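Local structure of tailspike protein (Siphovirus 9NA, 3RIQ) at residues Y95-N100 with S240-E245; G121-V126 with A186-I191. The protein probably recognises the lipopolysaccharide of Salmonella as the phage's receptor and cleaves its O-antigen as an endorhamnosidase. One frame throughout, in Å; residues are numbered along the deposited sequence.

Overall arrangement
Both contacts join one long excursion of the chain to the right-handed beta-helix from which it departs. The excursion leaves after strand 79-87 and returns at strand 146-151; contact 1 ties residues 95-100 of it to the turn just after strand 238-241, and contact 2 ties residues 121-126 to the corner that follows A186. Their centres lie about 12 Å apart, on the same side of the chain's centre. They also meet directly: R96 NE probably donates to Y122 OH, 2.9 Å away, and Y122 CE2 packs on G244 CA at 3.7 Å. Contact 1 additionally lies near a second subunit, whereas contact 2 stays within its own chain.

Contact 1 of 2, residues Y95-N100 with S240-E245; sequences YRFDDN and SYRVGE
A cation-pi stack, R242 on F97, fastens a loop lying outside the beta-helix to the turn just after one of its strands. The guanidinium of R242 lies flat on the phenyl ring, the two planes parallel and their centres 3.6 Å apart. Contact runs on down the arginine chain: NE sits over the middle of the ring, and CD lies 3.9 Å from the centroid of the F97 ring, over its face, a CH-pi contact. The R242 chain, extended from CG to NE, runs past F97 in the opposite direction, so that CG, CD and NE all lie along the ring. On the phenylalanine, CG lies anti to the carbonyl carbon (chi1 -54°), which directs the ring toward R242.

Y95 adds a polar contact at the guanidinium edge. R242 NH1 donates to Y95 OH over 3.1 Å, with a bent N-H...O angle of 135° and the oxygen tilted slightly from the guanidinium plane. The tyrosine ring stands steeply to that plane, at 64°. On the guanidinium face opposite F97, Y241 OH lies close to NH1 at 3.2 Å, but the angle is too poor for a hydrogen bond.

The buried charge has further partners, which should hold the guanidinium in its orientation: NE donates to Q274 OE1, NH1 also bonds Y214 OH, and NH2 makes a long, weak ion pair with D229 of the second subunit. Q274 also packs against F97, and W103, farther along the same loop, meets the F97 ring at a slant. R242 follows directly on strand 238-241, which runs parallel between strands 211-214 and 266-273; the loop carrying Y95 and F97 lies between strand 92-93 and helix 107-112.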
loop_
_atom_site.group_PDB
_atom_site.type_symbol
_atom_site.label_atom_id
_atom_site.label_comp_id
_atom_site.label_asym_id
_atom_site.label_seq_id
_atom_site.Cartn_x
_atom_site.Cartn_y
_atom_site.Cartn_z
ATOM N N TYR A 95 6.072 -9.587 -32.477
ATOM C CA TYR A 95 6.038 -8.312 -31.774
ATOM C C TYR A 95 4.636 -7.751 -31.844
ATOM O O TYR A 95 4.180 -7.314 -32.911
ATOM C CB TYR A 95 7.054 -7.345 -32.381
ATOM C CG TYR A 95 7.168 -6.052 -31.585
ATOM C CD1 TYR A 95 7.600 -6.074 -30.261
ATOM C CD2 TYR A 95 6.866 -4.824 -32.155
ATOM C CE1 TYR A 95 7.688 -4.906 -29.521
ATOM C CE2 TYR A 95 6.978 -3.615 -31.419
ATOM C CZ TYR A 95 7.384 -3.685 -30.088
ATOM O OH TYR A 95 7.509 -2.547 -29.338
ATOM N N ARG A 96 3.930 -7.787 -30.719
ATOM C CA ARG A 96 2.462 -7.549 -30.748
ATOM C C ARG A 96 2.048 -6.089 -30.500
ATOM O O ARG A 96 0.934 -5.845 -30.038
ATOM C CB ARG A 96 1.778 -8.450 -29.695
ATOM C CG ARG A 96 1.838 -9.956 -30.019
ATOM C CD ARG A 96 1.128 -10.793 -28.977
ATOM N NE ARG A 96 1.033 -12.207 -29.360
ATOM C CZ ARG A 96 0.169 -12.702 -30.256
ATOM N NH1 ARG A 96 -0.711 -11.902 -30.869
ATOM N NH2 ARG A 96 0.169 -14.000 -30.541
ATOM N N PHE A 97 2.940 -5.137 -30.787
ATOM C CA PHE A 97 2.713 -3.723 -30.443
ATOM C C PHE A 97 2.985 -2.792 -31.611
ATOM O O PHE A 97 3.816 -3.063 -32.469
ATOM C CB PHE A 97 3.527 -3.328 -29.187
ATOM C CG PHE A 97 3.253 -4.250 -28.032
ATOM C CD1 PHE A 97 2.154 -4.029 -27.183
ATOM C CD2 PHE A 97 4.023 -5.418 -27.862
ATOM C CE1 PHE A 97 1.841 -4.926 -26.163
ATOM C CE2 PHE A 97 3.727 -6.323 -26.858
ATOM C CZ PHE A 97 2.614 -6.077 -26.000
ATOM N N ASP A 98 2.254 -1.688 -31.643
ATOM C CA ASP A 98 2.445 -0.688 -32.698
ATOM C C ASP A 98 3.410 0.402 -32.234
ATOM O O ASP A 98 3.996 0.319 -31.132
ATOM C CB ASP A 98 1.094 -0.102 -33.180
ATOM C CG ASP A 98 0.343 0.718 -32.099
ATOM O OD1 ASP A 98 0.955 1.171 -31.090
ATOM O OD2 ASP A 98 -0.879 0.939 -32.309
ATOM N N ASP A 99 3.553 1.439 -33.058
ATOM C CA ASP A 99 4.506 2.500 -32.792
ATOM C C ASP A 99 4.123 3.390 -31.625
ATOM O O ASP A 99 4.956 4.197 -31.180
ATOM C CB ASP A 99 4.735 3.332 -34.060
ATOM C CG ASP A 99 5.575 2.598 -35.080
ATOM O OD1 ASP A 99 6.250 1.604 -34.701
ATOM O OD2 ASP A 99 5.573 3.007 -36.258
ATOM N N ASN A 100 2.890 3.263 -31.125
ATOM C CA ASN A 100 2.471 3.976 -29.905
ATOM C C ASN A 100 2.567 3.082 -28.678
ATOM O O ASN A 100 2.185 3.499 -27.595
ATOM C CB ASN A 100 1.022 4.478 -30.019
ATOM C CG ASN A 100 0.829 5.506 -31.138
ATOM O OD1 ASN A 100 -0.137 5.417 -31.907
ATOM N ND2 ASN A 100 1.753 6.472 -31.245
ATOM N N SER A 240 7.529 -7.171 -14.544
ATOM C CA SER A 240 7.420 -8.205 -15.586
ATOM C C SER A 240 6.847 -7.511 -16.808
ATOM O O SER A 240 5.692 -7.015 -16.759
ATOM C CB SER A 240 6.470 -9.298 -15.103
ATOM O OG SER A 240 6.221 -10.236 -16.131
ATOM N N TYR A 241 7.637 -7.424 -17.883
ATOM C CA TYR A 241 7.266 -6.569 -19.027
ATOM C C TYR A 241 7.084 -7.349 -20.315
ATOM O O TYR A 241 8.049 -7.948 -20.820
ATOM C CB TYR A 241 8.393 -5.540 -19.234
ATOM C CG TYR A 241 8.274 -4.691 -20.493
ATOM C CD1 TYR A 241 7.164 -3.845 -20.722
ATOM C CD2 TYR A 241 9.308 -4.712 -21.444
ATOM C CE1 TYR A 241 7.086 -3.052 -21.881
ATOM C CE2 TYR A 241 9.242 -3.916 -22.617
ATOM C CZ TYR A 241 8.120 -3.085 -22.805
ATOM O OH TYR A 241 8.013 -2.264 -23.915
ATOM N N ARG A 242 5.858 -7.365 -20.821
ATOM C CA ARG A 242 5.558 -7.979 -22.139
ATOM C C ARG A 242 5.979 -9.448 -22.303
ATOM O O ARG A 242 6.419 -9.892 -23.410
ATOM C CB ARG A 242 6.119 -7.115 -23.282
ATOM C CG ARG A 242 5.315 -5.837 -23.431
ATOM C CD ARG A 242 5.908 -4.968 -24.532
ATOM N NE ARG A 242 5.111 -3.769 -24.746
ATOM C CZ ARG A 242 5.396 -2.874 -25.680
ATOM N NH1 ARG A 242 6.420 -3.110 -26.522
ATOM N NH2 ARG A 242 4.627 -1.801 -25.828
ATOM N N VAL A 243 5.818 -10.210 -21.226
ATOM C CA VAL A 243 6.035 -11.654 -21.373
ATOM C C VAL A 243 4.914 -12.290 -22.217
ATOM O O VAL A 243 3.786 -11.770 -22.323
ATOM C CB VAL A 243 6.226 -12.388 -20.002
ATOM C CG1 VAL A 243 7.338 -11.706 -19.234
ATOM C CG2 VAL A 243 4.939 -12.446 -19.201
ATOM N N GLY A 244 5.237 -13.429 -22.826
ATOM C CA GLY A 244 4.269 -14.111 -23.715
ATOM C C GLY A 244 3.172 -14.885 -22.967
ATOM O O GLY A 244 2.123 -15.210 -23.578
ATOM N N GLU A 245 3.380 -15.158 -21.679
ATOM C CA GLU A 245 2.348 -15.813 -20.879
ATOM C C GLU A 245 1.914 -14.872 -19.753
ATOM O O GLU A 245 1.386 -13.785 -20.033
ATOM C CB GLU A 245 2.794 -17.227 -20.425
ATOM C CG GLU A 245 2.856 -18.174 -21.628
ATOM C CD GLU A 245 3.037 -19.645 -21.277
ATOM O OE1 GLU A 245 2.547 -20.079 -20.212
ATOM O OE2 GLU A 245 3.656 -20.372 -22.096
#

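Contact 2 of 2, residues G121-V126 with A186-I191; sequences GYKPNV and AWESGI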
loop_
_atom_site.group_PDB
_atom_site.type_symbol
_atom_site.label_atom_id
_atom_site.label_comp_id
_atom_site.label_asym_id
_atom_site.label_seq_id
_atom_site.Cartn_x
_atom_site.Cartn_y
_atom_site.Cartn_z
ATOM N N GLY A 121 10.118 -8.619 -28.634
ATOM C CA GLY A 121 9.282 -9.732 -29.091
ATOM C C GLY A 121 9.721 -11.036 -28.451
ATOM O O GLY A 121 10.747 -11.096 -27.786
ATOM N N TYR A 122 8.912 -12.067 -28.638
ATOM C CA TYR A 122 9.250 -13.418 -28.142
ATOM C C TYR A 122 9.020 -14.455 -29.233
ATOM O O TYR A 122 8.316 -14.195 -30.217
ATOM C CB TYR A 122 8.434 -13.745 -26.863
ATOM C CG TYR A 122 6.941 -13.795 -27.094
ATOM C CD1 TYR A 122 6.331 -14.965 -27.567
ATOM C CD2 TYR A 122 6.134 -12.670 -26.826
ATOM C CE1 TYR A 122 4.935 -15.029 -27.792
ATOM C CE2 TYR A 122 4.748 -12.708 -27.069
ATOM C CZ TYR A 122 4.157 -13.888 -27.551
ATOM O OH TYR A 122 2.799 -13.927 -27.767
ATOM N N LYS A 123 9.597 -15.637 -29.060
ATOM C CA LYS A 123 9.448 -16.684 -30.081
ATOM C C LYS A 123 7.998 -17.198 -30.184
ATOM O O LYS A 123 7.385 -17.560 -29.195
ATOM C CB LYS A 123 10.409 -17.860 -29.860
ATOM C CG LYS A 123 10.334 -18.509 -28.494
ATOM C CD LYS A 123 10.418 -20.037 -28.593
ATOM C CE LYS A 123 10.692 -20.602 -27.222
ATOM N NZ LYS A 123 10.810 -22.113 -27.241
ATOM N N PRO A 124 7.457 -17.241 -31.396
ATOM C CA PRO A 124 6.108 -17.760 -31.571
ATOM C C PRO A 124 5.989 -19.194 -31.112
ATOM O O PRO A 124 6.940 -19.984 -31.263
ATOM C CB PRO A 124 5.901 -17.714 -33.083
ATOM C CG PRO A 124 6.814 -16.750 -33.569
ATOM C CD PRO A 124 8.023 -16.739 -32.652
ATOM N N ASN A 125 4.836 -19.520 -30.545
ATOM C CA ASN A 125 4.603 -20.838 -29.949
ATOM C C ASN A 125 3.119 -21.186 -29.900
ATOM O O ASN A 125 2.291 -20.404 -30.375
ATOM C CB ASN A 125 5.185 -20.915 -28.547
ATOM C CG ASN A 125 4.452 -20.031 -27.573
ATOM O OD1 ASN A 125 3.548 -20.478 -26.849
ATOM N ND2 ASN A 125 4.798 -18.761 -27.571
ATOM N N VAL A 126 2.785 -22.335 -29.291
ATOM C CA VAL A 126 1.415 -22.880 -29.327
ATOM C C VAL A 126 0.352 -22.014 -28.664
ATOM O O VAL A 126 -0.816 -22.081 -29.047
ATOM C CB VAL A 126 1.322 -24.329 -28.726
ATOM C CG1 VAL A 126 2.184 -25.292 -29.508
ATOM C CG2 VAL A 126 1.676 -24.358 -27.236
ATOM N N ALA A 186 14.089 -12.383 -21.911
ATOM C CA ALA A 186 13.913 -13.816 -21.681
ATOM C C ALA A 186 13.724 -14.606 -22.969
ATOM O O ALA A 186 13.462 -14.028 -24.048
ATOM C CB ALA A 186 12.705 -14.015 -20.735
ATOM N N TRP A 187 13.899 -15.922 -22.871
ATOM C CA TRP A 187 13.640 -16.816 -24.025
ATOM C C TRP A 187 12.269 -17.531 -23.871
ATOM O O TRP A 187 11.376 -17.351 -24.700
ATOM C CB TRP A 187 14.789 -17.820 -24.144
ATOM C CG TRP A 187 14.589 -18.822 -25.243
ATOM C CD1 TRP A 187 14.618 -20.197 -25.131
ATOM C CD2 TRP A 187 14.349 -18.540 -26.635
ATOM N NE1 TRP A 187 14.416 -20.774 -26.370
ATOM C CE2 TRP A 187 14.256 -19.786 -27.307
ATOM C CE3 TRP A 187 14.232 -17.359 -27.381
ATOM C CZ2 TRP A 187 14.032 -19.881 -28.692
ATOM C CZ3 TRP A 187 13.997 -17.446 -28.727
ATOM C CH2 TRP A 187 13.921 -18.702 -29.387
ATOM N N GLU A 188 12.117 -18.288 -22.787
ATOM C CA GLU A 188 10.874 -18.953 -22.431
ATOM C C GLU A 188 10.375 -18.263 -21.148
ATOM O O GLU A 188 10.123 -17.046 -21.173
ATOM C CB GLU A 188 11.094 -20.481 -22.324
ATOM C CG GLU A 188 11.351 -21.070 -23.695
ATOM C CD GLU A 188 11.897 -22.481 -23.704
ATOM O OE1 GLU A 188 11.411 -23.260 -24.545
ATOM O OE2 GLU A 188 12.838 -22.799 -22.937
ATOM N N SER A 189 10.207 -18.991 -20.056
ATOM C CA SER A 189 10.018 -18.305 -18.774
ATOM C C SER A 189 11.379 -17.756 -18.323
ATOM O O SER A 189 12.404 -18.381 -18.551
ATOM C CB SER A 189 9.409 -19.243 -17.746
ATOM O OG SER A 189 8.054 -19.503 -18.050
ATOM N N GLY A 190 11.399 -16.578 -17.706
ATOM C CA GLY A 190 12.707 -15.970 -17.354
ATOM C C GLY A 190 13.486 -16.760 -16.307
ATOM O O GLY A 190 14.647 -17.164 -16.539
ATOM N N ILE A 191 12.846 -16.997 -15.163
ATOM C CA ILE A 191 13.439 -17.803 -14.108
ATOM C C ILE A 191 12.451 -18.884 -13.763
ATOM O O ILE A 191 11.280 -18.571 -13.462
ATOM C CB ILE A 191 13.683 -16.964 -12.823
ATOM C CG1 ILE A 191 14.591 -15.743 -13.082
ATOM C CG2 ILE A 191 14.240 -17.875 -11.701
ATOM C CD1 ILE A 191 15.918 -16.023 -13.426
HETATM O O HOH W 1 11.814 -12.957 -26.011
HETATM O O HOH W 2 11.396 -15.569 -26.869
#
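K123 lies across one face of the W187 indole and ends in a salt bridge to E188. Its ammonium nitrogen NZ donates to E188 OE1 at 3.0 Å, reaching the oxygen from above the carboxylate plane. The methylenes on the way pack on the indole: CG sits 3.8 Å from the centroid of the six-membered ring, a CH-pi contact, and CD comes within 3.6 Å of W187 CZ2. Bent at chi2 (139°), the lysine chain crosses the tryptophan side chain at about a right angle, with CG and CD over the indole and NZ at E188.

Two waters bridge the backbones. One donates to both G121 O and A186 O, while the other accepts from K123 N and donates to W187 O, each bond being 2.8 Å long. The remaining backbone polar atom of K123, its carbonyl O, accepts a nearly straight N-H from N125 ND2, 3.3 Å away and in the carbonyl plane. N125 OD1 in turn accepts from N127 N.

W187 and E188 belong to a corner where the chain turns from one face of the right-handed beta-helix to the next. Against this corner packs a long insertion that leaves the beta-helix after strand 79-87 and returns at strand 146-151, a feature familiar in the related P22 tailspike.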